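Long-range contact in TraI domain-containing protein (Salmonella typhi, PDB 2IPQ), which is of uncharacterised function but, as a putative conjugal-transfer nickase/helicase TraI-type C-terminal domain, probably takes part in DNA processing during plasmid or element transfer: residues T5-D17 with S43-H55. Residues are numbered along the deposited sequence; the frame is centred on the assembly and turned at random.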
ATOM      1  N   THR A   5     -13.603  -5.982  13.119  1.00 60.73           N
ATOM      2  CA  THR A   5     -13.042  -7.234  12.620  1.00 58.95           C
ATOM      3  C   THR A   5     -13.403  -7.494  11.156  1.00 56.88           C
ATOM      4  O   THR A   5     -12.537  -7.826  10.354  1.00 56.59           O
ATOM      5  CB  THR A   5     -13.429  -8.414  13.496  1.00 59.43           C
ATOM      6  OG1 THR A   5     -12.965  -8.152  14.824  1.00 64.35           O
ATOM      7  CG2 THR A   5     -12.775  -9.700  12.989  1.00 59.36           C
ATOM      8  N   GLU A   6     -14.679  -7.325  10.820  1.00 54.15           N
ATOM      9  CA  GLU A   6     -15.187  -7.623   9.491  1.00 52.75           C
ATOM     10  C   GLU A   6     -14.631  -6.646   8.460  1.00 51.46           C
ATOM     11  O   GLU A   6     -14.187  -7.035   7.378  1.00 51.07           O
ATOM     12  CB  GLU A   6     -16.719  -7.580   9.491  1.00 52.47           C
ATOM     13  N   LEU A   7     -14.664  -5.372   8.815  1.00 49.89           N
ATOM     14  CA  LEU A   7     -14.133  -4.303   7.995  1.00 48.69           C
ATOM     15  C   LEU A   7     -12.624  -4.460   7.714  1.00 47.92           C
ATOM     16  O   LEU A   7     -12.174  -4.318   6.585  1.00 48.52           O
ATOM     17  CB  LEU A   7     -14.426  -2.963   8.673  1.00 48.92           C
ATOM     18  CG  LEU A   7     -14.057  -1.694   7.912  1.00 50.58           C
ATOM     19  CD1 LEU A   7     -14.649  -1.772   6.511  1.00 52.63           C
ATOM     20  CD2 LEU A   7     -14.566  -0.481   8.649  1.00 47.86           C
ATOM     21  N   GLY A   8     -11.853  -4.748   8.752  1.00 48.80           N
ATOM     22  CA  GLY A   8     -10.460  -5.158   8.603  1.00 48.17           C
ATOM     23  C   GLY A   8     -10.266  -6.257   7.568  1.00 48.25           C
ATOM     24  O   GLY A   8      -9.513  -6.062   6.596  1.00 47.82           O
ATOM     25  N   ASP A   9     -10.942  -7.398   7.785  1.00 45.53           N
ATOM     26  CA  ASP A   9     -10.882  -8.550   6.878  1.00 46.74           C
ATOM     27  C   ASP A   9     -11.316  -8.212   5.433  1.00 46.59           C
ATOM     28  O   ASP A   9     -10.731  -8.705   4.474  1.00 44.56           O
ATOM     29  CB  ASP A   9     -11.685  -9.731   7.415  1.00 44.85           C
ATOM     30  CG  ASP A   9     -10.977 -10.461   8.578  1.00 50.56           C
ATOM     31  OD1 ASP A   9      -9.728 -10.477   8.599  1.00 52.05           O
ATOM     32  OD2 ASP A   9     -11.676 -11.021   9.472  1.00 43.71           O
ATOM     33  N   LEU A  10     -12.331  -7.364   5.293  1.00 46.03           N
ATOM     34  CA  LEU A  10     -12.795  -6.914   3.991  1.00 45.83           C
ATOM     35  C   LEU A  10     -11.703  -6.122   3.301  1.00 47.88           C
ATOM     36  O   LEU A  10     -11.380  -6.367   2.135  1.00 47.63           O
ATOM     37  CB  LEU A  10     -14.002  -6.006   4.164  1.00 46.95           C
ATOM     38  CG  LEU A  10     -15.178  -6.165   3.203  1.00 51.37           C
ATOM     39  CD1 LEU A  10     -16.090  -4.960   3.332  1.00 57.87           C
ATOM     40  CD2 LEU A  10     -14.719  -6.357   1.758  1.00 56.68           C
ATOM     41  N   PHE A  11     -11.132  -5.155   4.012  1.00 47.04           N
ATOM     42  CA  PHE A  11     -10.146  -4.315   3.389  1.00 46.30           C
ATOM     43  C   PHE A  11      -8.908  -5.129   3.004  1.00 48.36           C
ATOM     44  O   PHE A  11      -8.338  -4.951   1.926  1.00 47.91           O
ATOM     45  CB  PHE A  11      -9.725  -3.159   4.289  1.00 45.35           C
ATOM     46  CG  PHE A  11      -8.436  -2.526   3.846  1.00 47.67           C
ATOM     47  CD1 PHE A  11      -7.222  -2.986   4.322  1.00 50.52           C
ATOM     48  CD2 PHE A  11      -8.440  -1.497   2.938  1.00 45.64           C
ATOM     49  CE1 PHE A  11      -6.021  -2.400   3.885  1.00 52.36           C
ATOM     50  CE2 PHE A  11      -7.247  -0.909   2.494  1.00 49.19           C
ATOM     51  CZ  PHE A  11      -6.035  -1.370   2.984  1.00 45.66           C
ATOM     52  N   TRP A  12      -8.481  -6.022   3.888  1.00 48.39           N
ATOM     53  CA  TRP A  12      -7.248  -6.767   3.656  1.00 47.35           C
ATOM     54  C   TRP A  12      -7.473  -7.820   2.548  1.00 49.12           C
ATOM     55  O   TRP A  12      -6.614  -8.046   1.676  1.00 47.85           O
ATOM     56  CB  TRP A  12      -6.819  -7.433   4.964  1.00 49.55           C
ATOM     57  CG  TRP A  12      -5.745  -8.445   4.786  1.00 51.68           C
ATOM     58  CD1 TRP A  12      -5.861  -9.790   4.927  1.00 52.48           C
ATOM     59  CD2 TRP A  12      -4.376  -8.188   4.439  1.00 50.42           C
ATOM     60  NE1 TRP A  12      -4.650 -10.393   4.689  1.00 54.13           N
ATOM     61  CE2 TRP A  12      -3.724  -9.430   4.381  1.00 52.08           C
ATOM     62  CE3 TRP A  12      -3.646  -7.023   4.160  1.00 55.71           C
ATOM     63  CZ2 TRP A  12      -2.370  -9.551   4.060  1.00 52.79           C
ATOM     64  CZ3 TRP A  12      -2.302  -7.135   3.844  1.00 56.57           C
ATOM     65  CH2 TRP A  12      -1.676  -8.395   3.796  1.00 55.96           C
ATOM     66  N   SER A  13      -8.642  -8.457   2.591  1.00 44.28           N
ATOM     67  CA  SER A  13      -9.069  -9.358   1.538  1.00 46.36           C
ATOM     68  C   SER A  13      -9.116  -8.673   0.165  1.00 46.09           C
ATOM     69  O   SER A  13      -8.678  -9.235  -0.841  1.00 45.94           O
ATOM     70  CB  SER A  13     -10.449  -9.934   1.890  1.00 43.84           C
ATOM     71  OG  SER A  13     -10.964 -10.650   0.790  1.00 60.02           O
ATOM     72  N   TRP A  14      -9.648  -7.450   0.122  1.00 47.75           N
ATOM     73  CA  TRP A  14      -9.697  -6.661  -1.114  1.00 48.10           C
ATOM     74  C   TRP A  14      -8.299  -6.299  -1.634  1.00 48.66           C
ATOM     75  O   TRP A  14      -8.010  -6.415  -2.831  1.00 50.20           O
ATOM     76  CB  TRP A  14     -10.545  -5.397  -0.890  1.00 48.57           C
ATOM     77  CG  TRP A  14     -10.379  -4.305  -1.957  1.00 46.49           C
ATOM     78  CD1 TRP A  14     -11.105  -4.154  -3.108  1.00 49.85           C
ATOM     79  CD2 TRP A  14      -9.427  -3.235  -1.939  1.00 50.03           C
ATOM     80  NE1 TRP A  14     -10.656  -3.056  -3.814  1.00 52.83           N
ATOM     81  CE2 TRP A  14      -9.629  -2.472  -3.113  1.00 53.99           C
ATOM     82  CE3 TRP A  14      -8.421  -2.842  -1.036  1.00 50.43           C
ATOM     83  CZ2 TRP A  14      -8.862  -1.336  -3.412  1.00 50.92           C
ATOM     84  CZ3 TRP A  14      -7.660  -1.721  -1.337  1.00 52.19           C
ATOM     85  CH2 TRP A  14      -7.890  -0.976  -2.520  1.00 50.05           C
ATOM     86  N   LEU A  15      -7.437  -5.838  -0.739  1.00 49.67           N
ATOM     87  CA  LEU A  15      -6.076  -5.400  -1.110  1.00 50.34           C
ATOM     88  C   LEU A  15      -5.256  -6.602  -1.576  1.00 49.72           C
ATOM     89  O   LEU A  15      -4.589  -6.580  -2.622  1.00 51.50           O
ATOM     90  CB  LEU A  15      -5.363  -4.812   0.126  1.00 53.88           C
ATOM     91  CG  LEU A  15      -4.062  -3.990   0.024  1.00 53.62           C
ATOM     92  CD1 LEU A  15      -2.877  -4.765   0.470  1.00 60.13           C
ATOM     93  CD2 LEU A  15      -3.825  -3.309  -1.340  1.00 55.23           C
ATOM     94  N   ARG A  16      -5.291  -7.646  -0.780  1.00 48.42           N
ATOM     95  CA  ARG A  16      -4.442  -8.799  -1.012  1.00 51.52           C
ATOM     96  C   ARG A  16      -4.858  -9.566  -2.279  1.00 51.06           C
ATOM     97  O   ARG A  16      -4.023  -9.868  -3.143  1.00 49.30           O
ATOM     98  CB  ARG A  16      -4.472  -9.696   0.210  1.00 47.21           C
ATOM     99  CG  ARG A  16      -3.392 -10.711   0.259  1.00 54.98           C
ATOM    100  CD  ARG A  16      -3.993 -12.078   0.231  1.00 64.39           C
ATOM    101  NE  ARG A  16      -4.643 -12.478   1.479  1.00 68.01           N
ATOM    102  CZ  ARG A  16      -5.916 -12.877   1.572  1.00 70.12           C
ATOM    103  NH1 ARG A  16      -6.441 -13.238   2.750  1.00 63.90           N
ATOM    104  NH2 ARG A  16      -6.669 -12.912   0.487  1.00 64.41           N
ATOM    105  N   ASP A  17      -6.147  -9.870  -2.392  1.00 49.97           N
ATOM    106  CA  ASP A  17      -6.630 -10.580  -3.562  1.00 51.15           C
ATOM    107  C   ASP A  17      -6.634  -9.684  -4.800  1.00 50.80           C
ATOM    108  O   ASP A  17      -6.548 -10.162  -5.917  1.00 51.03           O
ATOM    109  CB  ASP A  17      -8.009 -11.206  -3.290  1.00 51.18           C
ATOM    110  CG  ASP A  17      -7.973 -12.280  -2.169  1.00 53.26           C
ATOM    111  OD1 ASP A  17      -6.872 -12.631  -1.690  1.00 55.99           O
ATOM    112  OD2 ASP A  17      -9.044 -12.789  -1.761  1.00 60.19           O
ATOM    113  N   SER A  43       0.167   3.748  -0.045  1.00 48.96           N
ATOM    114  CA  SER A  43       0.146   5.102   0.417  1.00 53.42           C
ATOM    115  C   SER A  43      -1.186   5.413   1.082  1.00 51.22           C
ATOM    116  O   SER A  43      -2.216   4.875   0.701  1.00 54.27           O
ATOM    117  CB  SER A  43       0.506   6.079  -0.698  1.00 53.07           C
ATOM    118  OG  SER A  43      -0.610   6.265  -1.495  1.00 61.63           O
ATOM    119  N   VAL A  44      -1.145   6.260   2.097  1.00 48.91           N
ATOM    120  CA  VAL A  44      -2.342   6.689   2.825  1.00 49.33           C
ATOM    121  C   VAL A  44      -2.450   8.209   2.781  1.00 48.51           C
ATOM    122  O   VAL A  44      -1.447   8.915   2.886  1.00 47.75           O
ATOM    123  CB  VAL A  44      -2.407   6.209   4.319  1.00 47.25           C
ATOM    124  CG1 VAL A  44      -1.739   4.845   4.531  1.00 48.18           C
ATOM    125  CG2 VAL A  44      -1.824   7.193   5.204  1.00 50.81           C
ATOM    126  N   PRO A  45      -3.675   8.725   2.620  1.00 48.09           N
ATOM    127  CA  PRO A  45      -4.946   8.006   2.611  1.00 46.50           C
ATOM    128  C   PRO A  45      -5.324   7.318   1.279  1.00 45.80           C
ATOM    129  O   PRO A  45      -6.334   6.646   1.228  1.00 44.77           O
ATOM    130  CB  PRO A  45      -5.940   9.122   2.917  1.00 45.60           C
ATOM    131  CG  PRO A  45      -5.355  10.282   2.152  1.00 46.35           C
ATOM    132  CD  PRO A  45      -3.870  10.174   2.425  1.00 48.54           C
ATOM    133  N   GLY A  46      -4.534   7.479   0.215  1.00 49.34           N
ATOM    134  CA  GLY A  46      -4.904   6.992  -1.122  1.00 45.94           C
ATOM    135  C   GLY A  46      -5.442   5.557  -1.177  1.00 47.83           C
ATOM    136  O   GLY A  46      -6.440   5.295  -1.834  1.00 48.65           O
ATOM    137  N   VAL A  47      -4.806   4.611  -0.494  1.00 47.40           N
ATOM    138  CA  VAL A  47      -5.223   3.215  -0.634  1.00 47.85           C
ATOM    139  C   VAL A  47      -6.592   2.954   0.025  1.00 48.59           C
ATOM    140  O   VAL A  47      -7.347   2.092  -0.397  1.00 48.30           O
ATOM    141  CB  VAL A  47      -4.203   2.244  -0.030  1.00 50.63           C
ATOM    142  CG1 VAL A  47      -4.146   2.439   1.482  1.00 50.83           C
ATOM    143  CG2 VAL A  47      -4.650   0.790  -0.304  1.00 47.76           C
ATOM    144  N   PHE A  48      -6.916   3.714   1.063  1.00 48.76           N
ATOM    145  CA  PHE A  48      -8.202   3.578   1.732  1.00 46.89           C
ATOM    146  C   PHE A  48      -9.312   4.245   0.933  1.00 48.10           C
ATOM    147  O   PHE A  48     -10.420   3.734   0.849  1.00 49.47           O
ATOM    148  CB  PHE A  48      -8.119   4.158   3.129  1.00 45.65           C
ATOM    149  CG  PHE A  48      -7.186   3.396   4.038  1.00 48.87           C
ATOM    150  CD1 PHE A  48      -7.400   2.047   4.298  1.00 43.81           C
ATOM    151  CD2 PHE A  48      -6.109   4.034   4.635  1.00 45.82           C
ATOM    152  CE1 PHE A  48      -6.544   1.335   5.136  1.00 54.53           C
ATOM    153  CE2 PHE A  48      -5.245   3.348   5.464  1.00 53.42           C
ATOM    154  CZ  PHE A  48      -5.454   1.988   5.725  1.00 52.42           C
ATOM    155  N   PHE A  49      -9.014   5.391   0.339  1.00 48.99           N
ATOM    156  CA  PHE A  49      -9.965   6.047  -0.554  1.00 48.62           C
ATOM    157  C   PHE A  49     -10.292   5.161  -1.755  1.00 48.89           C
ATOM    158  O   PHE A  49     -11.427   5.132  -2.221  1.00 46.23           O
ATOM    159  CB  PHE A  49      -9.394   7.375  -1.044  1.00 49.55           C
ATOM    160  CG  PHE A  49      -9.451   8.466  -0.030  1.00 49.50           C
ATOM    161  CD1 PHE A  49     -10.450   8.490   0.926  1.00 52.55           C
ATOM    162  CD2 PHE A  49      -8.508   9.483  -0.038  1.00 58.16           C
ATOM    163  CE1 PHE A  49     -10.514   9.502   1.869  1.00 54.63           C
ATOM    164  CE2 PHE A  49      -8.565  10.514   0.908  1.00 56.79           C
ATOM    165  CZ  PHE A  49      -9.569  10.513   1.862  1.00 55.48           C
ATOM    166  N   LEU A  50      -9.283   4.448  -2.258  1.00 47.99           N
ATOM    167  CA  LEU A  50      -9.489   3.524  -3.365  1.00 49.48           C
ATOM    168  C   LEU A  50     -10.369   2.321  -2.980  1.00 48.25           C
ATOM    169  O   LEU A  50     -11.223   1.932  -3.752  1.00 51.07           O
ATOM    170  CB  LEU A  50      -8.137   3.068  -3.925  1.00 46.98           C
ATOM    171  CG  LEU A  50      -8.165   2.147  -5.147  1.00 54.15           C
ATOM    172  CD1 LEU A  50      -8.910   2.748  -6.390  1.00 49.59           C
ATOM    173  CD2 LEU A  50      -6.742   1.641  -5.517  1.00 54.00           C
ATOM    174  N   PHE A  51     -10.147   1.746  -1.796  1.00 48.85           N
ATOM    175  CA  PHE A  51     -11.055   0.749  -1.189  1.00 48.15           C
ATOM    176  C   PHE A  51     -12.468   1.280  -1.145  1.00 48.34           C
ATOM    177  O   PHE A  51     -13.392   0.670  -1.675  1.00 47.56           O
ATOM    178  CB  PHE A  51     -10.615   0.407   0.254  1.00 48.33           C
ATOM    179  CG  PHE A  51     -11.603  -0.469   1.013  1.00 46.94           C
ATOM    180  CD1 PHE A  51     -11.672  -1.842   0.777  1.00 41.21           C
ATOM    181  CD2 PHE A  51     -12.473   0.087   1.950  1.00 48.42           C
ATOM    182  CE1 PHE A  51     -12.577  -2.644   1.471  1.00 42.43           C
ATOM    183  CE2 PHE A  51     -13.399  -0.714   2.656  1.00 42.54           C
ATOM    184  CZ  PHE A  51     -13.442  -2.079   2.415  1.00 42.62           C
ATOM    185  N   LEU A  52     -12.617   2.432  -0.500  1.00 49.40           N
ATOM    186  CA  LEU A  52     -13.892   3.064  -0.299  1.00 50.91           C
ATOM    187  C   LEU A  52     -14.642   3.231  -1.621  1.00 52.75           C
ATOM    188  O   LEU A  52     -15.857   3.156  -1.677  1.00 52.18           O
ATOM    189  CB  LEU A  52     -13.681   4.420   0.384  1.00 51.05           C
ATOM    190  CG  LEU A  52     -13.952   4.559   1.892  1.00 53.68           C
ATOM    191  CD1 LEU A  52     -14.268   3.233   2.598  1.00 50.16           C
ATOM    192  CD2 LEU A  52     -12.877   5.358   2.629  1.00 48.28           C
ATOM    193  N   LYS A  53     -13.899   3.458  -2.689  1.00 57.06           N
ATOM    194  CA  LYS A  53     -14.485   3.784  -3.977  1.00 61.05           C
ATOM    195  C   LYS A  53     -15.143   2.541  -4.576  1.00 61.59           C
ATOM    196  O   LYS A  53     -16.082   2.653  -5.361  1.00 61.55           O
ATOM    197  CB  LYS A  53     -13.411   4.375  -4.909  1.00 61.20           C
ATOM    198  CG  LYS A  53     -13.775   4.448  -6.389  1.00 64.08           C
ATOM    199  CD  LYS A  53     -12.948   5.519  -7.123  1.00 64.35           C
ATOM    200  CE  LYS A  53     -11.437   5.286  -6.981  1.00 73.84           C
ATOM    201  NZ  LYS A  53     -10.772   4.807  -8.245  1.00 74.16           N
ATOM    202  N   SER A  54     -14.657   1.357  -4.199  1.00 62.77           N
ATOM    203  CA  SER A  54     -15.270   0.116  -4.683  1.00 64.09           C
ATOM    204  C   SER A  54     -16.254  -0.489  -3.700  1.00 63.98           C
ATOM    205  O   SER A  54     -17.024  -1.358  -4.071  1.00 65.47           O
ATOM    206  CB  SER A  54     -14.219  -0.921  -5.074  1.00 63.94           C
ATOM    207  OG  SER A  54     -13.524  -1.403  -3.943  1.00 67.06           O
ATOM    208  N   HIS A  55     -16.220  -0.024  -2.451  1.00 64.07           N
ATOM    209  CA  HIS A  55     -17.042  -0.576  -1.372  1.00 62.69           C
ATOM    210  C   HIS A  55     -17.817   0.524  -0.679  1.00 63.79           C
ATOM    211  O   HIS A  55     -17.597   0.787   0.503  1.00 63.40           O
ATOM    212  CB  HIS A  55     -16.171  -1.302  -0.339  1.00 62.71           C
ATOM    213  CG  HIS A  55     -15.664  -2.629  -0.811  1.00 60.26           C
ATOM    214  ND1 HIS A  55     -14.368  -2.822  -1.233  1.00 60.07           N
ATOM    215  CD2 HIS A  55     -16.286  -3.825  -0.943  1.00 63.00           C
ATOM    216  CE1 HIS A  55     -14.208  -4.083  -1.597  1.00 60.44           C
ATOM    217  NE2 HIS A  55     -15.357  -4.714  -1.432  1.00 64.24           N
TER
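The F51 ring is covered on both faces: F11 CB lies over one, 4.2 Å from the ring centroid, and H55 CB lies over the other. At its rim F51 CD1 meets W14 CD2 at 3.8 Å, a T-shaped pair with planes at 79° in which F51 points its edge at the indole face. F51 CA also stands over that indole, 3.9 Å from the centroid of the W14 six-membered ring, while L50 CG abuts its edge. H55 also sets its edge toward the W14 face, in an offset edge-to-face pair with CE1 reaching W14 CD1 at 3.5 Å, and takes L10 CD2 over its face. With CG anti to the backbone N (chi1 172°), the F51 side chain fits as a knob into the hole formed by L7, L10, F11 and W14 on helix 4-20. F11 makes an offset edge-to-face pair with F51 and meets F48 obliquely, F11 CE2 lying 3.5 Å from F48 CD1; V72 of helix 68-77 touches both F11 and F48. The segment axes cross at 98° and 10.9 Å, and close contact gathers around F11, W14 and F51. S54 OG donates to F51 O at 3.1 Å within segment 43-55, sharing that acceptor with S54 N; its approach to W14 NE1 has a poor angle for bonding. The two segments are therefore held by apolar contact, CH-pi and edge-to-face ring interactions, consistent with a hydrophobic helical interface in this HTH-clan domain.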